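Putative enoyl-CoA hydratase (Streptomyces coelicolor A3, PDB 3G64) probably catalyses the hydration of enoyl-CoA thioesters or a related crotonase-type reaction on acyl-CoA substrates. Local coordinates at the interface of chains A and B. Coordinates in Å, arbitrary orientation; residue numbers count along the deposited sequence, not the author numbering. Chains: chain A/B, Putative enoyl-CoA hydratase.

Contact 1: the interface of chains A and B. Residues chain A 223, 227, 249-250, 253; chain B 154-156.
A:Gln250 reaches across the subunit boundary and grips the backbone of B:Ser156 through its side-chain amide. From CB the chain first runs alongside the backbone N, CG lying anti to the carbonyl carbon, and then bends at chi2 (-52°), which turns the amide toward the loop of chain B. A:Gln250 CD sits 4.1 Å from B:Leu155 CB, the two side chains crossing obliquely. Beyond it, OE1 takes two donors. The backbone N of B:Ser156 lies in the carbonyl plane, on a lone pair, 3.0 Å from A:Gln250 OE1; the hydroxyl OG of B:Ser156 comes from above that plane, 3.2 Å from A:Gln250 OE1. The other branch, A:Gln250 NE2, gives a weak, bent hydrogen bond to B:Ser156 O at 2.9 Å. A:Leu253 lies beside this grip: its CB packs 3.7 Å from B:Leu155 CD2, and its CD1 3.8 Å from B:Ser156 CB. On another side, A:Ala223 CB rests 3.3 Å from B:Leu155 O. A water joins A:Leu253 O to B:Gly154 O. Helices 221-234 and 239-253 of chain A thus hold loop 154-156 of chain B, pinning one subunit of the assembly to its neighbour.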
ATOM      1  N   ALA A 223      -4.893   4.753  24.345  1.00 31.98           N
ATOM      2  CA  ALA A 223      -4.989   3.678  23.361  1.00 30.70           C
ATOM      3  C   ALA A 223      -5.227   4.185  21.926  1.00 29.37           C
ATOM      4  O   ALA A 223      -4.573   3.693  20.982  1.00 27.59           O
ATOM      5  CB  ALA A 223      -6.079   2.663  23.759  1.00 28.38           C
ATOM      6  N   THR A 227      -2.536   4.165  18.825  1.00 22.52           N
ATOM      7  CA  THR A 227      -2.893   3.451  17.599  1.00 22.65           C
ATOM      8  C   THR A 227      -2.478   4.292  16.378  1.00 25.89           C
ATOM      9  O   THR A 227      -1.909   3.775  15.401  1.00 23.99           O
ATOM     10  CB  THR A 227      -4.433   3.165  17.519  1.00 28.87           C
ATOM     11  OG1 THR A 227      -4.817   2.295  18.603  1.00 26.33           O
ATOM     12  CG2 THR A 227      -4.793   2.492  16.182  1.00 23.62           C
ATOM     13  N   THR A 249       5.085  -0.538  23.289  1.00 21.15           N
ATOM     14  CA  THR A 249       3.879   0.255  23.464  1.00 19.51           C
ATOM     15  C   THR A 249       2.775  -0.546  24.193  1.00 27.30           C
ATOM     16  O   THR A 249       2.117  -0.022  25.099  1.00 27.85           O
ATOM     17  CB  THR A 249       3.351   0.742  22.081  1.00 25.76           C
ATOM     18  OG1 THR A 249       4.336   1.591  21.443  1.00 25.34           O
ATOM     19  CG2 THR A 249       2.074   1.488  22.227  1.00 24.59           C
ATOM     20  N   GLN A 250       2.540  -1.783  23.753  1.00 27.68           N
ATOM     21  CA  GLN A 250       1.501  -2.624  24.352  1.00 28.55           C
ATOM     22  C   GLN A 250       1.866  -2.902  25.813  1.00 29.66           C
ATOM     23  O   GLN A 250       1.030  -2.784  26.694  1.00 33.34           O
ATOM     24  CB  GLN A 250       1.318  -3.934  23.582  1.00 32.61           C
ATOM     25  CG  GLN A 250       0.676  -3.822  22.202  1.00 40.92           C
ATOM     26  CD  GLN A 250      -0.664  -3.044  22.175  1.00 41.51           C
ATOM     27  OE1 GLN A 250      -0.728  -1.865  22.529  1.00 40.85           O
ATOM     28  NE2 GLN A 250      -1.714  -3.701  21.709  1.00 38.21           N
ATOM     29  N   LEU A 253       1.032   0.090  27.788  1.00 28.49           N
ATOM     30  CA  LEU A 253      -0.389   0.343  27.950  1.00 28.16           C
ATOM     31  C   LEU A 253      -1.000  -0.670  28.943  1.00 32.95           C
ATOM     32  O   LEU A 253      -2.000  -0.388  29.613  1.00 33.28           O
ATOM     33  CB  LEU A 253      -1.119   0.309  26.595  1.00 25.70           C
ATOM     34  CG  LEU A 253      -0.822   1.490  25.639  1.00 33.77           C
ATOM     35  CD1 LEU A 253      -1.542   1.349  24.312  1.00 33.33           C
ATOM     36  CD2 LEU A 253      -1.218   2.770  26.282  1.00 35.13           C
TER
ATOM     37  N   GLY B 154      -8.514  -1.324  25.812  1.00 34.51           N
ATOM     38  CA  GLY B 154      -7.656  -0.250  26.280  1.00 34.30           C
ATOM     39  C   GLY B 154      -6.201  -0.372  25.847  1.00 35.13           C
ATOM     40  O   GLY B 154      -5.325   0.245  26.442  1.00 31.73           O
ATOM     41  N   LEU B 155      -5.944  -1.199  24.838  1.00 32.37           N
ATOM     42  CA  LEU B 155      -4.603  -1.323  24.250  1.00 29.81           C
ATOM     43  C   LEU B 155      -4.584  -0.667  22.849  1.00 33.14           C
ATOM     44  O   LEU B 155      -5.632  -0.325  22.326  1.00 27.88           O
ATOM     45  CB  LEU B 155      -4.200  -2.794  24.156  1.00 27.78           C
ATOM     46  CG  LEU B 155      -4.037  -3.558  25.479  1.00 32.04           C
ATOM     47  CD1 LEU B 155      -3.516  -4.960  25.209  1.00 32.73           C
ATOM     48  CD2 LEU B 155      -3.099  -2.828  26.432  1.00 27.31           C
ATOM     49  N   SER B 156      -3.421  -0.484  22.218  1.00 30.96           N
ATOM     50  CA  SER B 156      -3.490   0.163  20.914  1.00 31.12           C
ATOM     51  C   SER B 156      -3.690  -0.890  19.826  1.00 32.54           C
ATOM     52  O   SER B 156      -3.384  -2.062  20.043  1.00 31.43           O
ATOM     53  CB  SER B 156      -2.225   0.979  20.621  1.00 34.08           C
ATOM     54  OG  SER B 156      -1.247   0.124  20.078  1.00 30.82           O
TER
HETATM   55  O   HOH W   1      -4.358   1.074  29.139  1.00 31.72           O

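Contact 2: the interface of chains A and B. Residues chain A 215-216; chain B 152, 181, 183.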
ATOM      1  N   ARG A 215     -17.708   9.739  19.790  1.00 30.54           N
ATOM      2  CA  ARG A 215     -17.456   8.320  19.986  1.00 31.38           C
ATOM      3  C   ARG A 215     -15.993   8.069  20.357  1.00 37.45           C
ATOM      4  O   ARG A 215     -15.702   7.344  21.314  1.00 37.73           O
ATOM      5  CB  ARG A 215     -17.830   7.518  18.736  1.00 32.55           C
ATOM      6  CG  ARG A 215     -17.488   6.041  18.877  1.00 37.87           C
ATOM      7  CD  ARG A 215     -17.904   5.189  17.694  1.00 39.14           C
ATOM      8  NE  ARG A 215     -17.557   3.800  17.966  1.00 42.78           N
ATOM      9  CZ  ARG A 215     -17.560   2.811  17.077  1.00 42.96           C
ATOM     10  NH1 ARG A 215     -17.888   3.027  15.818  1.00 35.45           N
ATOM     11  NH2 ARG A 215     -17.217   1.587  17.458  1.00 46.61           N
ATOM     12  N   LEU A 216     -15.075   8.676  19.603  1.00 35.19           N
ATOM     13  CA  LEU A 216     -13.641   8.537  19.872  1.00 32.68           C
ATOM     14  C   LEU A 216     -13.272   9.185  21.203  1.00 31.02           C
ATOM     15  O   LEU A 216     -12.516   8.608  21.975  1.00 31.13           O
ATOM     16  CB  LEU A 216     -12.805   9.146  18.730  1.00 31.29           C
ATOM     17  CG  LEU A 216     -12.814   8.329  17.436  1.00 31.39           C
ATOM     18  CD1 LEU A 216     -12.464   9.205  16.233  1.00 30.99           C
ATOM     19  CD2 LEU A 216     -11.848   7.165  17.544  1.00 31.27           C
TER
ATOM     20  N   ARG B 152     -10.696  -1.844  22.252  1.00 27.98           N
ATOM     21  CA  ARG B 152     -11.840  -2.213  23.101  1.00 28.78           C
ATOM     22  C   ARG B 152     -11.354  -2.674  24.469  1.00 31.63           C
ATOM     23  O   ARG B 152     -12.127  -2.689  25.417  1.00 33.54           O
ATOM     24  CB  ARG B 152     -12.682  -3.339  22.496  1.00 31.07           C
ATOM     25  CG  ARG B 152     -13.335  -3.033  21.154  1.00 36.27           C
ATOM     26  CD  ARG B 152     -14.139  -1.749  21.148  1.00 41.41           C
ATOM     27  NE  ARG B 152     -14.708  -1.502  19.824  1.00 42.87           N
ATOM     28  CZ  ARG B 152     -15.931  -1.876  19.448  1.00 42.44           C
ATOM     29  NH1 ARG B 152     -16.726  -2.509  20.310  1.00 44.56           N
ATOM     30  NH2 ARG B 152     -16.363  -1.625  18.213  1.00 35.99           N
ATOM     31  N   LEU B 181     -11.449   1.887  15.660  1.00 25.95           N
ATOM     32  CA  LEU B 181     -12.794   1.650  16.196  1.00 28.67           C
ATOM     33  C   LEU B 181     -13.026   0.193  16.583  1.00 33.41           C
ATOM     34  O   LEU B 181     -13.900  -0.109  17.411  1.00 36.07           O
ATOM     35  CB  LEU B 181     -13.861   2.102  15.187  1.00 27.75           C
ATOM     36  CG  LEU B 181     -13.774   3.591  14.802  1.00 30.16           C
ATOM     37  CD1 LEU B 181     -14.776   3.930  13.705  1.00 25.17           C
ATOM     38  CD2 LEU B 181     -14.001   4.450  16.033  1.00 30.20           C
ATOM     39  N   ASP B 183     -14.504  -2.116  14.860  1.00 30.75           N
ATOM     40  CA  ASP B 183     -15.825  -2.652  14.467  1.00 32.89           C
ATOM     41  C   ASP B 183     -15.663  -3.920  13.627  1.00 34.92           C
ATOM     42  O   ASP B 183     -14.614  -4.152  13.002  1.00 29.28           O
ATOM     43  CB  ASP B 183     -16.646  -1.631  13.682  1.00 31.90           C
ATOM     44  CG  ASP B 183     -17.139  -0.477  14.543  1.00 35.36           C
ATOM     45  OD1 ASP B 183     -17.380  -0.641  15.757  1.00 34.59           O
ATOM     46  OD2 ASP B 183     -17.307   0.614  13.999  1.00 39.70           O
TER
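A:Arg215 and B:Asp183 form a charged patch between two subunits of the deposited trimer, a salt bridge flanked by leucines that ties helix 205-217 of chain A to the segment just after helix 172-181 of chain B. Crotonase-like enzymes commonly assemble as trimers, and this patch would help fix how two subunits are turned against each other. The arginine side chain runs out fully extended from its helix, with CG anti to the backbone N (chi1 176°), and meets the carboxylate end-on from the opposite direction. Each terminal nitrogen takes its own oxygen. A:Arg215 NH2 lies 2.8 Å from B:Asp183 OD1 in a nearly straight bond. A:Arg215 NH1 lies 3.1 Å from B:Asp183 OD2, using the syn lone pair of that oxygen. Guanidinium and carboxylate are nearly coplanar, 25° apart. B:Leu181 covers one face of the guanidinium near its rim, its CD2 4.1 Å from A:Arg215 CZ. The same methyl touches A:Leu216 CD2 at 3.8 Å, the two leucines crossing at about a right angle. B:Arg152 shares the carboxylate from its own chain, turned steeply to A:Arg215, with NH2 2.8 Å from B:Asp183 OD1; between them the two arginines probably keep the aspartate charged. What steadies B:Arg152 is a side-on grip on one backbone oxygen: NE, 2.9 Å from B:Leu181 O, and NH2 reach it from opposite faces of the carbonyl plane.

Contact 3: the interface of chains A and B. Residues chain A 237-239, 242; chain B 164, 168, 236.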
HETATM    1  N   MSE A 237       8.772   1.938   8.696  1.00 20.40           N
HETATM    2  CA  MSE A 237       9.677   0.990   9.383  1.00 22.27           C
HETATM    3  C   MSE A 237       9.589  -0.403   8.795  1.00 24.66           C
HETATM    4  O   MSE A 237       8.582  -0.742   8.199  1.00 23.30           O
HETATM    5  CB  MSE A 237       9.288   0.864  10.860  1.00 19.73           C
HETATM    6  CG  MSE A 237       9.421   2.173  11.604  1.00 19.47           C
HETATM    7 SE   MSE A 237       8.393   2.152  13.301  0.87 31.18          SE
HETATM    8  CE  MSE A 237       9.299   0.642  14.206  1.00 22.78           C
ATOM      9  N   PRO A 238      10.644  -1.222   8.997  1.00 26.40           N
ATOM     10  CA  PRO A 238      10.617  -2.632   8.611  1.00 23.26           C
ATOM     11  C   PRO A 238       9.846  -3.507   9.629  1.00 25.12           C
ATOM     12  O   PRO A 238       9.659  -3.134  10.792  1.00 21.13           O
ATOM     13  CB  PRO A 238      12.101  -3.017   8.617  1.00 23.67           C
ATOM     14  CG  PRO A 238      12.684  -2.153   9.691  1.00 25.06           C
ATOM     15  CD  PRO A 238      11.982  -0.813   9.465  1.00 26.07           C
ATOM     16  N   LEU A 239       9.417  -4.681   9.177  1.00 25.59           N
ATOM     17  CA  LEU A 239       8.670  -5.605  10.038  1.00 25.88           C
ATOM     18  C   LEU A 239       9.329  -5.828  11.414  1.00 25.84           C
ATOM     19  O   LEU A 239       8.649  -5.668  12.440  1.00 25.81           O
ATOM     20  CB  LEU A 239       8.455  -6.940   9.325  1.00 29.77           C
ATOM     21  CG  LEU A 239       7.735  -8.046  10.113  1.00 31.42           C
ATOM     22  CD1 LEU A 239       6.369  -7.560  10.551  1.00 27.21           C
ATOM     23  CD2 LEU A 239       7.621  -9.298   9.249  1.00 30.50           C
ATOM     24  N   ALA A 242       8.934  -2.877  13.623  1.00 21.58           N
ATOM     25  CA  ALA A 242       7.539  -2.602  13.998  1.00 22.84           C
ATOM     26  C   ALA A 242       7.089  -3.450  15.206  1.00 29.45           C
ATOM     27  O   ALA A 242       6.385  -2.973  16.118  1.00 27.78           O
ATOM     28  CB  ALA A 242       6.599  -2.828  12.801  1.00 21.14           C
TER
ATOM     29  N   TYR B 164       1.516  -2.518  11.187  1.00 25.86           N
ATOM     30  CA  TYR B 164       2.409  -2.658  10.051  1.00 24.53           C
ATOM     31  C   TYR B 164       1.633  -3.386   8.929  1.00 22.24           C
ATOM     32  O   TYR B 164       1.547  -2.913   7.787  1.00 23.94           O
ATOM     33  CB  TYR B 164       3.689  -3.425  10.491  1.00 21.82           C
ATOM     34  CG  TYR B 164       4.576  -3.848   9.350  1.00 24.59           C
ATOM     35  CD1 TYR B 164       5.643  -3.029   8.917  1.00 19.17           C
ATOM     36  CD2 TYR B 164       4.333  -5.036   8.665  1.00 24.06           C
ATOM     37  CE1 TYR B 164       6.449  -3.400   7.849  1.00 22.16           C
ATOM     38  CE2 TYR B 164       5.135  -5.408   7.594  1.00 24.58           C
ATOM     39  CZ  TYR B 164       6.198  -4.587   7.195  1.00 26.05           C
ATOM     40  OH  TYR B 164       6.988  -4.960   6.114  1.00 25.19           O
ATOM     41  N   ARG B 168      -0.778  -2.276   4.704  1.00 21.71           N
ATOM     42  CA  ARG B 168      -0.133  -2.828   3.526  1.00 22.45           C
ATOM     43  C   ARG B 168      -1.049  -3.812   2.814  1.00 24.95           C
ATOM     44  O   ARG B 168      -0.796  -4.188   1.662  1.00 24.57           O
ATOM     45  CB  ARG B 168       1.205  -3.499   3.890  1.00 22.96           C
ATOM     46  CG  ARG B 168       2.263  -2.460   4.313  1.00 19.56           C
ATOM     47  CD  ARG B 168       3.550  -3.108   4.946  1.00 17.83           C
ATOM     48  NE  ARG B 168       4.583  -2.062   5.088  1.00 19.15           N
ATOM     49  CZ  ARG B 168       4.567  -1.113   6.030  1.00 21.04           C
ATOM     50  NH1 ARG B 168       3.600  -1.092   6.951  1.00 19.33           N
ATOM     51  NH2 ARG B 168       5.552  -0.216   6.079  1.00 21.95           N
ATOM     52  N   ASP B 236      10.061  -3.831   2.694  1.00 22.10           N
ATOM     53  CA  ASP B 236      10.900  -3.016   3.560  1.00 20.80           C
ATOM     54  C   ASP B 236      12.158  -2.504   2.826  1.00 22.60           C
ATOM     55  O   ASP B 236      13.118  -2.068   3.466  1.00 23.43           O
ATOM     56  CB  ASP B 236      11.328  -3.819   4.806  1.00 22.47           C
ATOM     57  CG  ASP B 236      10.154  -4.224   5.706  1.00 25.88           C
ATOM     58  OD1 ASP B 236       9.097  -3.551   5.672  1.00 24.04           O
ATOM     59  OD2 ASP B 236      10.302  -5.218   6.482  1.00 23.08           O
TER
HETATM   60  O   HOH W   2       8.263  -0.919   5.523  1.00 27.73           O
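B:Asp236 meets the backbone of A:Leu239, the first residue of helix 239-253, and so appears to cap the start of that helix from the neighbouring subunit in this crotonase-family assembly. The nearly straight bond runs from A:Leu239 N to the carboxylate oxygen OD2 of B:Asp236, 2.9 Å away, and comes from above the carboxylate plane. The amino end of the helix would be expected to stabilise the negative charge there. A:Pro238 CA packs against the carboxylate carbon of B:Asp236. Against the same turn lies the ring of B:Tyr164. A:Leu239 CA sits over one face, 4.0 Å from the ring centroid, and A:Leu239 CD1 packs 3.8 Å from CD2 of B:Tyr164. At the ring's edge lies the backbone oxygen of A:Met237, a selenomethionine, while A:Ala242 CB touches B:Tyr164 CB at 3.8 Å. Within chain B, the phenol OH of B:Tyr164 donates to B:Asp236 OD1 at 2.6 Å, holding the carboxylate beside the helix start. With CG anti to the backbone N (chi1 170°), the tyrosine points its hydroxyl there. One layer out, B:Arg168 lays its guanidinium on the opposite ring face and anchors itself through NH1 to B:Tyr164 O at 2.9 Å. A water links B:Arg168 NH2, B:Asp236 OD1 and A:Met237 O.

Contact 4: the interface of chains A and B. Residues chain A 251, 254, 259; chain B 87, 95, 98-99, 155.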
ATOM      1  N   ALA A 251       3.124  -3.241  26.077  1.00 29.58           N
ATOM      2  CA  ALA A 251       3.530  -3.454  27.457  1.00 29.84           C
ATOM      3  C   ALA A 251       3.289  -2.185  28.289  1.00 34.04           C
ATOM      4  O   ALA A 251       2.765  -2.261  29.402  1.00 32.08           O
ATOM      5  CB  ALA A 251       4.975  -3.942  27.548  1.00 25.70           C
HETATM    6  N   MSE A 254      -0.394  -1.845  29.018  1.00 31.76           N
HETATM    7  CA  MSE A 254      -0.803  -2.851  29.987  1.00 32.48           C
HETATM    8  C   MSE A 254      -0.531  -2.430  31.446  1.00 36.30           C
HETATM    9  O   MSE A 254      -1.020  -3.083  32.369  1.00 33.44           O
HETATM   10  CB  MSE A 254      -0.157  -4.199  29.680  1.00 27.91           C
HETATM   11  CG  MSE A 254      -0.849  -4.956  28.578  1.00 27.55           C
HETATM   12 SE   MSE A 254      -0.097  -6.750  28.420  0.70 37.77          SE
HETATM   13  CE  MSE A 254      -1.177  -7.371  26.924  1.00 31.25           C
ATOM     14  N   TYR A 259      -6.573  -0.401  30.620  1.00 27.45           N
ATOM     15  CA  TYR A 259      -6.507  -1.838  30.435  1.00 30.78           C
ATOM     16  C   TYR A 259      -7.048  -2.549  31.676  1.00 36.12           C
ATOM     17  O   TYR A 259      -7.786  -3.513  31.548  1.00 36.53           O
ATOM     18  CB  TYR A 259      -5.063  -2.236  30.237  1.00 29.55           C
ATOM     19  CG  TYR A 259      -4.784  -3.701  29.978  1.00 31.46           C
ATOM     20  CD1 TYR A 259      -5.336  -4.359  28.875  1.00 31.26           C
ATOM     21  CD2 TYR A 259      -3.900  -4.406  30.797  1.00 29.62           C
ATOM     22  CE1 TYR A 259      -5.017  -5.679  28.610  1.00 30.66           C
ATOM     23  CE2 TYR A 259      -3.562  -5.719  30.536  1.00 29.64           C
ATOM     24  CZ  TYR A 259      -4.120  -6.351  29.450  1.00 33.50           C
ATOM     25  OH  TYR A 259      -3.781  -7.651  29.201  1.00 34.60           O
TER
ATOM     26  N   THR B  87      -2.062 -10.892  33.082  1.00 39.41           N
ATOM     27  CA  THR B  87      -1.088  -9.839  32.755  1.00 41.19           C
ATOM     28  C   THR B  87      -1.150  -8.711  33.772  1.00 42.13           C
ATOM     29  O   THR B  87      -0.162  -7.997  33.995  1.00 42.33           O
ATOM     30  CB  THR B  87      -1.249  -9.270  31.314  1.00 38.42           C
ATOM     31  OG1 THR B  87      -2.588  -8.791  31.112  1.00 38.66           O
ATOM     32  CG2 THR B  87      -0.912 -10.331  30.279  1.00 35.80           C
ATOM     33  N   LEU B  95       5.770  -8.271  31.105  1.00 35.49           N
ATOM     34  CA  LEU B  95       4.876  -7.578  30.187  1.00 36.29           C
ATOM     35  C   LEU B  95       5.560  -7.390  28.819  1.00 36.34           C
ATOM     36  O   LEU B  95       4.957  -7.642  27.771  1.00 33.35           O
ATOM     37  CB  LEU B  95       4.439  -6.228  30.759  1.00 35.70           C
ATOM     38  CG  LEU B  95       3.453  -6.290  31.925  1.00 36.23           C
ATOM     39  CD1 LEU B  95       3.176  -4.909  32.484  1.00 36.46           C
ATOM     40  CD2 LEU B  95       2.150  -7.011  31.540  1.00 35.27           C
ATOM     41  N   PHE B  98       5.959 -10.828  27.072  1.00 33.10           N
ATOM     42  CA  PHE B  98       4.720 -11.340  26.480  1.00 33.63           C
ATOM     43  C   PHE B  98       4.456 -10.684  25.127  1.00 35.14           C
ATOM     44  O   PHE B  98       4.163 -11.361  24.129  1.00 31.38           O
ATOM     45  CB  PHE B  98       3.507 -11.099  27.381  1.00 33.08           C
ATOM     46  CG  PHE B  98       2.193 -11.396  26.694  1.00 35.30           C
ATOM     47  CD1 PHE B  98       1.855 -12.703  26.364  1.00 35.56           C
ATOM     48  CD2 PHE B  98       1.322 -10.378  26.346  1.00 34.81           C
ATOM     49  CE1 PHE B  98       0.668 -12.998  25.716  1.00 33.55           C
ATOM     50  CE2 PHE B  98       0.115 -10.665  25.691  1.00 34.47           C
ATOM     51  CZ  PHE B  98      -0.200 -11.987  25.372  1.00 32.54           C
ATOM     52  N   ASN B  99       4.544  -9.360  25.108  1.00 32.58           N
ATOM     53  CA  ASN B  99       4.206  -8.614  23.900  1.00 31.66           C
ATOM     54  C   ASN B  99       5.264  -8.798  22.820  1.00 34.47           C
ATOM     55  O   ASN B  99       4.944  -8.784  21.638  1.00 34.25           O
ATOM     56  CB  ASN B  99       3.945  -7.159  24.229  1.00 31.58           C
ATOM     57  CG  ASN B  99       2.678  -6.981  25.023  1.00 35.34           C
ATOM     58  OD1 ASN B  99       2.709  -6.672  26.216  1.00 41.80           O
ATOM     59  ND2 ASN B  99       1.555  -7.222  24.380  1.00 30.27           N
ATOM     60  N   LEU B 155      -5.944  -1.199  24.838  1.00 32.37           N
ATOM     61  CA  LEU B 155      -4.603  -1.323  24.250  1.00 29.81           C
ATOM     62  C   LEU B 155      -4.584  -0.667  22.849  1.00 33.14           C
ATOM     63  O   LEU B 155      -5.632  -0.325  22.326  1.00 27.88           O
ATOM     64  CB  LEU B 155      -4.200  -2.794  24.156  1.00 27.78           C
ATOM     65  CG  LEU B 155      -4.037  -3.558  25.479  1.00 32.04           C
ATOM     66  CD1 LEU B 155      -3.516  -4.960  25.209  1.00 32.73           C
ATOM     67  CD2 LEU B 155      -3.099  -2.828  26.432  1.00 27.31           C
TER
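The ring of A:Tyr259 has B:Thr87 OG1 at its edge, in plane, and CG of its own chain's selenomethionine, A:Met254, over one face. The phenol OH of A:Tyr259 and the threonine hydroxyl OG1 of B:Thr87 are 2.5 Å apart, a short hydrogen bond whose direction the model does not settle. B:Thr87 presents OG1 from the position between its backbone N and carbonyl carbon (chi1 56°), which faces the tyrosine and leaves CB near the selenium of A:Met254. B:Leu155 lies slantwise against the tyrosine, its CD2 methyl 3.6 Å from A:Tyr259 CD1 and 3.8 Å from A:Met254 CG. A:Met254 itself is extended beyond CG and drives between the side chains of chain B. SE of A:Met254 lies 3.9 Å from B:Leu95 CD2, and the methyl CE of A:Met254 reaches B:Phe98 CE2 at 3.7 Å, the two side chains crossing at about a right angle. B:Asn99 approaches from the opposite direction, OD1 3.6 Å from SE of A:Met254. A:Ala251 CB packs 4.0 Å from B:Leu95 CB. In the fold, A:Met254 occupies the turn between helices 239-253 and 257-267 of chain A, set against helices 80-87 and 92-111 of chain B.

Contacts 1 and 4 are neighbours, their C-alpha centres about 8 Å apart, and share B:Leu155, which faces the end of helix 239-253 in one and A:Tyr259 in the other. That helix also begins at contact 3, about 18 Å from contact 1, so chain B holds it near both ends. Contact 2 lies about 13 Å from contact 1 and 24 Å from contact 3; B:Arg152 there belongs to the 3-10 helix 150-153, which leads directly into the loop of contact 1. Chain A contributes its C-terminal helices throughout, spreading the hold on the neighbouring subunit of the trimer over a long interface.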